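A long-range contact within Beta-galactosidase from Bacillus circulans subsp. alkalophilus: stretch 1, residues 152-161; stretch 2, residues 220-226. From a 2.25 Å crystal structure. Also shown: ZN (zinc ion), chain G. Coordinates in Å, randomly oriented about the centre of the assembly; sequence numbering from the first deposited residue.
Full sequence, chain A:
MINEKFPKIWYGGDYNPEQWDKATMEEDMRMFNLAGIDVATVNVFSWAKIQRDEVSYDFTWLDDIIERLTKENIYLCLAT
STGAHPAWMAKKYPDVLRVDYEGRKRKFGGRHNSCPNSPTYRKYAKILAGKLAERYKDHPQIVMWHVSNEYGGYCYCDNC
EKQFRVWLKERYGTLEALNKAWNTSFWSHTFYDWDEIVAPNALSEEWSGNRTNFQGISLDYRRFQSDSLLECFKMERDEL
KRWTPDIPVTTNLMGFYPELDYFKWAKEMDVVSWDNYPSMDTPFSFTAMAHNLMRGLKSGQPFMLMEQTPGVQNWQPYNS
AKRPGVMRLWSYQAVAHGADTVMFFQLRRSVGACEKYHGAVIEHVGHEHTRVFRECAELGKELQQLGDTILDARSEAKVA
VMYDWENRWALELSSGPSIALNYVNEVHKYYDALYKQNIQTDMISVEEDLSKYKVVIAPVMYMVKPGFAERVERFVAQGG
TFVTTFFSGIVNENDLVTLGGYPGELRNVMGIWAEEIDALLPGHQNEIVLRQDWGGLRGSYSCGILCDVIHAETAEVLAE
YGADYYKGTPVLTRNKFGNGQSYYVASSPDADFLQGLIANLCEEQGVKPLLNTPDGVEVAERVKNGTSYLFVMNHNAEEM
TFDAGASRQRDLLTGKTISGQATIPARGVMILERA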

ATOM      1  N   GLY A 152       6.328  23.814  -5.431  1.00 20.65           N
ATOM      2  CA  GLY A 152       5.418  22.681  -5.469  1.00 18.68           C
ATOM      3  C   GLY A 152       5.015  22.134  -4.120  1.00 19.32           C
ATOM      4  O   GLY A 152       5.522  22.574  -3.089  1.00 19.63           O
ATOM      5  N   GLY A 153       4.093  21.170  -4.132  1.00 17.49           N
ATOM      6  CA  GLY A 153       3.546  20.613  -2.909  1.00 14.75           C
ATOM      7  C   GLY A 153       2.477  21.511  -2.302  1.00 18.77           C
ATOM      8  O   GLY A 153       2.496  22.727  -2.479  1.00 17.66           O
ATOM      9  N   TYR A 154       1.543  20.912  -1.571  1.00 21.72           N
ATOM     10  CA  TYR A 154       0.485  21.677  -0.928  1.00 16.38           C
ATOM     11  C   TYR A 154       0.723  21.764   0.564  1.00 20.35           C
ATOM     12  O   TYR A 154       1.407  20.916   1.138  1.00 20.82           O
ATOM     13  N   CYS A 155       0.165  22.805   1.179  1.00 16.74           N
ATOM     14  CA  CYS A 155       0.224  22.992   2.615  1.00 13.20           C
ATOM     15  C   CYS A 155      -1.205  23.098   3.148  1.00 15.99           C
ATOM     16  O   CYS A 155      -2.092  23.611   2.464  1.00 14.75           O
ATOM     17  N   TYR A 156      -1.414  22.610   4.370  1.00 17.27           N
ATOM     18  CA  TYR A 156      -2.730  22.582   4.992  1.00 13.21           C
ATOM     19  C   TYR A 156      -2.689  23.181   6.384  1.00 14.46           C
ATOM     20  O   TYR A 156      -3.518  22.839   7.221  1.00 15.59           O
ATOM     21  N   CYS A 157      -1.732  24.079   6.630  1.00 12.40           N
ATOM     22  CA  CYS A 157      -1.570  24.677   7.961  1.00 15.30           C
ATOM     23  C   CYS A 157      -2.668  25.713   8.269  1.00 18.12           C
ATOM     24  O   CYS A 157      -3.498  26.042   7.425  1.00 16.45           O
ATOM     25  N   ASP A 158      -2.662  26.225   9.486  1.00 16.01           N
ATOM     26  CA  ASP A 158      -3.610  27.263   9.877  1.00 20.26           C
ATOM     27  C   ASP A 158      -3.609  28.525   9.014  1.00 19.82           C
ATOM     28  O   ASP A 158      -4.666  29.082   8.714  1.00 18.83           O
ATOM     29  N   ASN A 159      -2.424  28.988   8.638  1.00 15.10           N
ATOM     30  CA  ASN A 159      -2.315  30.179   7.811  1.00 16.44           C
ATOM     31  C   ASN A 159      -2.883  29.978   6.412  1.00 17.64           C
ATOM     32  O   ASN A 159      -3.556  30.863   5.871  1.00 18.03           O
ATOM     33  N   CYS A 160      -2.624  28.811   5.829  1.00 15.74           N
ATOM     34  CA  CYS A 160      -3.202  28.501   4.536  1.00 13.39           C
ATOM     35  C   CYS A 160      -4.706  28.401   4.682  1.00 16.03           C
ATOM     36  O   CYS A 160      -5.443  28.871   3.828  1.00 16.18           O
ATOM     37  N   GLU A 161      -5.160  27.809   5.780  1.00 14.79           N
ATOM     38  CA  GLU A 161      -6.588  27.609   5.981  1.00 16.91           C
ATOM     39  C   GLU A 161      -7.297  28.961   6.073  1.00 17.76           C
ATOM     40  O   GLU A 161      -8.291  29.198   5.378  1.00 15.89           O
ATOM     41  N   ASP A 220     -11.060  24.096  -5.695  1.00 16.28           N
ATOM     42  CA  ASP A 220     -10.691  25.440  -5.257  1.00 18.27           C
ATOM     43  C   ASP A 220      -9.446  25.496  -4.398  1.00 14.93           C
ATOM     44  O   ASP A 220      -8.702  26.460  -4.465  1.00 16.31           O
ATOM     45  N   TYR A 221      -9.219  24.484  -3.576  1.00 15.40           N
ATOM     46  CA  TYR A 221      -8.040  24.532  -2.725  1.00 15.95           C
ATOM     47  C   TYR A 221      -6.761  24.384  -3.566  1.00 16.19           C
ATOM     48  O   TYR A 221      -5.746  25.052  -3.315  1.00 13.27           O
ATOM     49  N   ARG A 222      -6.826  23.524  -4.580  1.00 14.76           N
ATOM     50  CA  ARG A 222      -5.711  23.373  -5.501  1.00 17.20           C
ATOM     51  C   ARG A 222      -5.466  24.668  -6.286  1.00 20.27           C
ATOM     52  O   ARG A 222      -4.315  25.079  -6.461  1.00 17.28           O
ATOM     53  N   ARG A 223      -6.531  25.342  -6.725  1.00 16.31           N
ATOM     54  CA  ARG A 223      -6.347  26.658  -7.342  1.00 17.48           C
ATOM     55  C   ARG A 223      -5.611  27.579  -6.368  1.00 17.21           C
ATOM     56  O   ARG A 223      -4.655  28.255  -6.731  1.00 16.80           O
ATOM     57  N   PHE A 224      -6.076  27.583  -5.124  1.00 16.63           N
ATOM     58  CA  PHE A 224      -5.584  28.473  -4.081  1.00 14.70           C
ATOM     59  C   PHE A 224      -4.107  28.237  -3.763  1.00 15.39           C
ATOM     60  O   PHE A 224      -3.298  29.175  -3.721  1.00 15.17           O
ATOM     61  N   GLN A 225      -3.757  26.975  -3.529  1.00 17.12           N
ATOM     62  CA  GLN A 225      -2.367  26.590  -3.284  1.00 13.44           C
ATOM     63  C   GLN A 225      -1.465  26.997  -4.449  1.00 14.42           C
ATOM     64  O   GLN A 225      -0.395  27.564  -4.258  1.00 14.35           O
ATOM     65  N   SER A 226      -1.920  26.720  -5.664  1.00 16.43           N
ATOM     66  CA  SER A 226      -1.193  27.129  -6.843  1.00 13.06           C
ATOM     67  C   SER A 226      -1.043  28.659  -6.859  1.00 18.56           C
ATOM     68  O   SER A 226       0.071  29.158  -6.997  1.00 19.83           O
TER

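A zinc-bound cysteine segment, a loop leading into a helix, docks here against one side of a buried helix through polar side chains that reach out to its backbone and to one of its metal ligands, with aromatic rings filling in around them. The example illustrates a general principle: a segment that is mostly loop can be tied twice, by a metal from within and by a neighbouring helix from without.

The zinc ion is held by Cys155 SG at 2.4 Å, Cys157 SG at 2.5 Å and Cys160 SG at 2.3 Å, with a fourth ligand from elsewhere in the structure. The three cysteines adopt different rotamers, t, p and m in sequence order. The sulfurs of Cys155 and Cys157 also accept backbone hydrogen bonds: Cys157 N donates to Cys155 SG at 3.5 Å, and Cys160 N donates to Cys157 SG at 3.5 Å, the latter capping the helix that begins at Asp158.

Gln225 is the central helix residue in the contact. Its CA-to-CB bond points toward the loop, and with chi1 and chi2 both m its amide serves two partners. Gln225 OE1 accepts from Cys155 N at 2.7 Å, while Gln225 NE2 donates to Cys160 SG at 3.5 Å, so a single side chain touches both the loop backbone and the metal site. A water extends the network, donating to Gln225 OE1 at 2.8 Å and to Gly153 O at 2.8 Å.

Tyr221, one turn earlier, starts sideways, but its t rotamer brings the end of the side chain nearer the loop. Tyr221 OH donates to Cys155 O at 2.6 Å, with that oxygen lying at the ring edge. Cys155 thus has both its backbone NH and its carbonyl engaged by the helix. The same hydroxyl packs against Cys160, Tyr221 OH lying 3.5 Å from Cys160 CB.

Around these bonds lies the aromatic packing. The rings of Tyr156 (chi1 m) and Tyr221 are near parallel, with planes at 12°, but slid apart so that they barely overlap; Tyr156 CE1 approaches Tyr221 CE2 at 3.6 Å. Tyr154, also m at chi1, lies across the helix: its CD1 is 3.3 Å from Gln225 CB, and its OH is 3.4 Å from Arg222 CG. Tyr154 CE2 sits over one face of the Arg222 guanidinium. On the Cys160 side, Phe224 in the t rotamer places CE2 3.2 Å from Cys160 O and 4.3 Å from Cys160 CB. The CA-to-CB bond of Arg223, by contrast, points away, and Arg223 NH1 forms a salt bridge within its own helix, to Asp220 OD2 at 2.9 Å.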

ATOM      1  CB  TYR A 154      -0.874  21.036  -1.174  1.00 15.37           C
ATOM      2  CG  TYR A 154      -1.298  21.066  -2.601  1.00 16.38           C
ATOM      3  CD1 TYR A 154      -0.910  22.099  -3.437  1.00 15.35           C
ATOM      4  CD2 TYR A 154      -2.085  20.055  -3.129  1.00 20.32           C
ATOM      5  CE1 TYR A 154      -1.300  22.127  -4.755  1.00 14.90           C
ATOM      6  CE2 TYR A 154      -2.475  20.073  -4.449  1.00 18.38           C
ATOM      7  CZ  TYR A 154      -2.076  21.113  -5.259  1.00 18.39           C
ATOM      8  OH  TYR A 154      -2.468  21.138  -6.584  1.00 18.43           O
ATOM      9  CB  CYS A 155       1.000  24.256   2.955  1.00 15.08           C
ATOM     10  SG  CYS A 155       1.132  24.574   4.740  1.00 16.66           S
ATOM     11  CB  TYR A 156      -3.250  21.145   5.053  1.00 13.58           C
ATOM     12  CG  TYR A 156      -3.302  20.480   3.689  1.00 14.98           C
ATOM     13  CD1 TYR A 156      -4.436  20.591   2.882  1.00 12.02           C
ATOM     14  CD2 TYR A 156      -2.213  19.754   3.200  1.00 14.22           C
ATOM     15  CE1 TYR A 156      -4.495  19.989   1.644  1.00 11.42           C
ATOM     16  CE2 TYR A 156      -2.259  19.143   1.956  1.00 13.25           C
ATOM     17  CZ  TYR A 156      -3.402  19.267   1.185  1.00 12.09           C
ATOM     18  OH  TYR A 156      -3.458  18.681  -0.044  1.00 15.13           O
ATOM     19  CB  CYS A 157      -0.176  25.318   8.119  1.00 17.68           C
ATOM     20  SG  CYS A 157       0.005  26.982   7.353  1.00 17.16           S
ATOM     21  CB  ASP A 158      -3.365  27.659  11.318  1.00 18.76           C
ATOM     22  CG  ASP A 158      -4.531  27.343  12.178  1.00 39.48           C
ATOM     23  OD1 ASP A 158      -4.642  26.161  12.588  1.00 40.66           O
ATOM     24  OD2 ASP A 158      -5.354  28.266  12.399  1.00 44.04           O
ATOM     25  CB  ASN A 159      -0.868  30.687   7.789  1.00 15.99           C
ATOM     26  CG  ASN A 159      -0.453  31.274   9.130  1.00 21.73           C
ATOM     27  OD1 ASN A 159      -1.301  31.746   9.892  1.00 26.56           O
ATOM     28  ND2 ASN A 159       0.832  31.230   9.436  1.00 16.38           N
ATOM     29  CB  CYS A 160      -2.619  27.214   3.949  1.00 11.80           C
ATOM     30  SG  CYS A 160      -0.972  27.449   3.242  1.00 16.93           S
ATOM     31  CB  GLU A 161      -6.852  26.760   7.228  1.00 16.40           C
ATOM     32  CG  GLU A 161      -8.237  26.172   7.293  1.00 19.13           C
ATOM     33  CD  GLU A 161      -8.310  24.982   8.231  1.00 21.27           C
ATOM     34  OE1 GLU A 161      -8.584  23.863   7.739  1.00 17.30           O
ATOM     35  OE2 GLU A 161      -8.092  25.173   9.452  1.00 24.83           O
ATOM     36  CB  ASP A 220     -11.840  26.132  -4.509  1.00 16.57           C
ATOM     37  CG  ASP A 220     -12.905  26.664  -5.451  1.00 18.33           C
ATOM     38  OD1 ASP A 220     -13.989  27.049  -4.965  1.00 17.87           O
ATOM     39  OD2 ASP A 220     -12.668  26.666  -6.682  1.00 15.37           O
ATOM     40  CB  TYR A 221      -8.118  23.481  -1.617  1.00 15.90           C
ATOM     41  CG  TYR A 221      -7.168  23.783  -0.485  1.00 15.66           C
ATOM     42  CD1 TYR A 221      -7.480  24.752   0.473  1.00 13.98           C
ATOM     43  CD2 TYR A 221      -5.951  23.108  -0.376  1.00 13.57           C
ATOM     44  CE1 TYR A 221      -6.603  25.036   1.514  1.00 14.91           C
ATOM     45  CE2 TYR A 221      -5.075  23.382   0.657  1.00 12.84           C
ATOM     46  CZ  TYR A 221      -5.403  24.349   1.590  1.00 11.60           C
ATOM     47  OH  TYR A 221      -4.527  24.619   2.602  1.00 13.37           O
ATOM     48  CB  ARG A 222      -5.919  22.155  -6.412  1.00 18.19           C
ATOM     49  CG  ARG A 222      -5.685  20.831  -5.689  1.00 16.70           C
ATOM     50  CD  ARG A 222      -6.476  19.665  -6.273  1.00 21.27           C
ATOM     51  NE  ARG A 222      -6.164  18.407  -5.586  1.00 25.86           N
ATOM     52  CZ  ARG A 222      -6.652  18.058  -4.393  1.00 26.04           C
ATOM     53  NH1 ARG A 222      -7.486  18.869  -3.748  1.00 19.36           N
ATOM     54  NH2 ARG A 222      -6.305  16.901  -3.837  1.00 23.74           N
ATOM     55  CB  ARG A 223      -7.682  27.295  -7.727  1.00 17.06           C
ATOM     56  CG  ARG A 223      -8.492  26.528  -8.733  1.00 18.31           C
ATOM     57  CD  ARG A 223      -9.852  27.178  -8.975  1.00 15.75           C
ATOM     58  NE  ARG A 223     -10.389  26.807 -10.286  1.00 16.65           N
ATOM     59  CZ  ARG A 223     -11.624  26.376 -10.517  1.00 19.91           C
ATOM     60  NH1 ARG A 223     -12.494  26.257  -9.518  1.00 16.10           N
ATOM     61  NH2 ARG A 223     -11.989  26.060 -11.760  1.00 15.02           N
ATOM     62  CB  PHE A 224      -6.461  28.292  -2.829  1.00 15.46           C
ATOM     63  CG  PHE A 224      -5.856  28.839  -1.571  1.00 12.84           C
ATOM     64  CD1 PHE A 224      -5.612  30.197  -1.435  1.00 15.20           C
ATOM     65  CD2 PHE A 224      -5.549  27.999  -0.521  1.00 12.98           C
ATOM     66  CE1 PHE A 224      -5.045  30.707  -0.271  1.00 13.85           C
ATOM     67  CE2 PHE A 224      -4.978  28.493   0.642  1.00 13.15           C
ATOM     68  CZ  PHE A 224      -4.726  29.853   0.768  1.00 14.37           C
ATOM     69  CB  GLN A 225      -2.280  25.084  -3.025  1.00 15.70           C
ATOM     70  CG  GLN A 225      -2.733  24.686  -1.613  1.00 12.69           C
ATOM     71  CD  GLN A 225      -1.823  25.262  -0.552  1.00 14.61           C
ATOM     72  OE1 GLN A 225      -0.667  24.859  -0.432  1.00 17.50           O
ATOM     73  NE2 GLN A 225      -2.329  26.222   0.213  1.00 13.64           N
ATOM     74  CB  SER A 226      -1.881  26.600  -8.095  1.00 13.89           C
ATOM     75  OG  SER A 226      -1.132  26.907  -9.254  1.00 16.93           O
TER
HETATM   76 ZN    ZN G 676       0.530  26.870   4.894  1.00 17.89          ZN
HETATM   77  O   HOH W   1       2.110  24.932  -0.754  1.00 15.46           O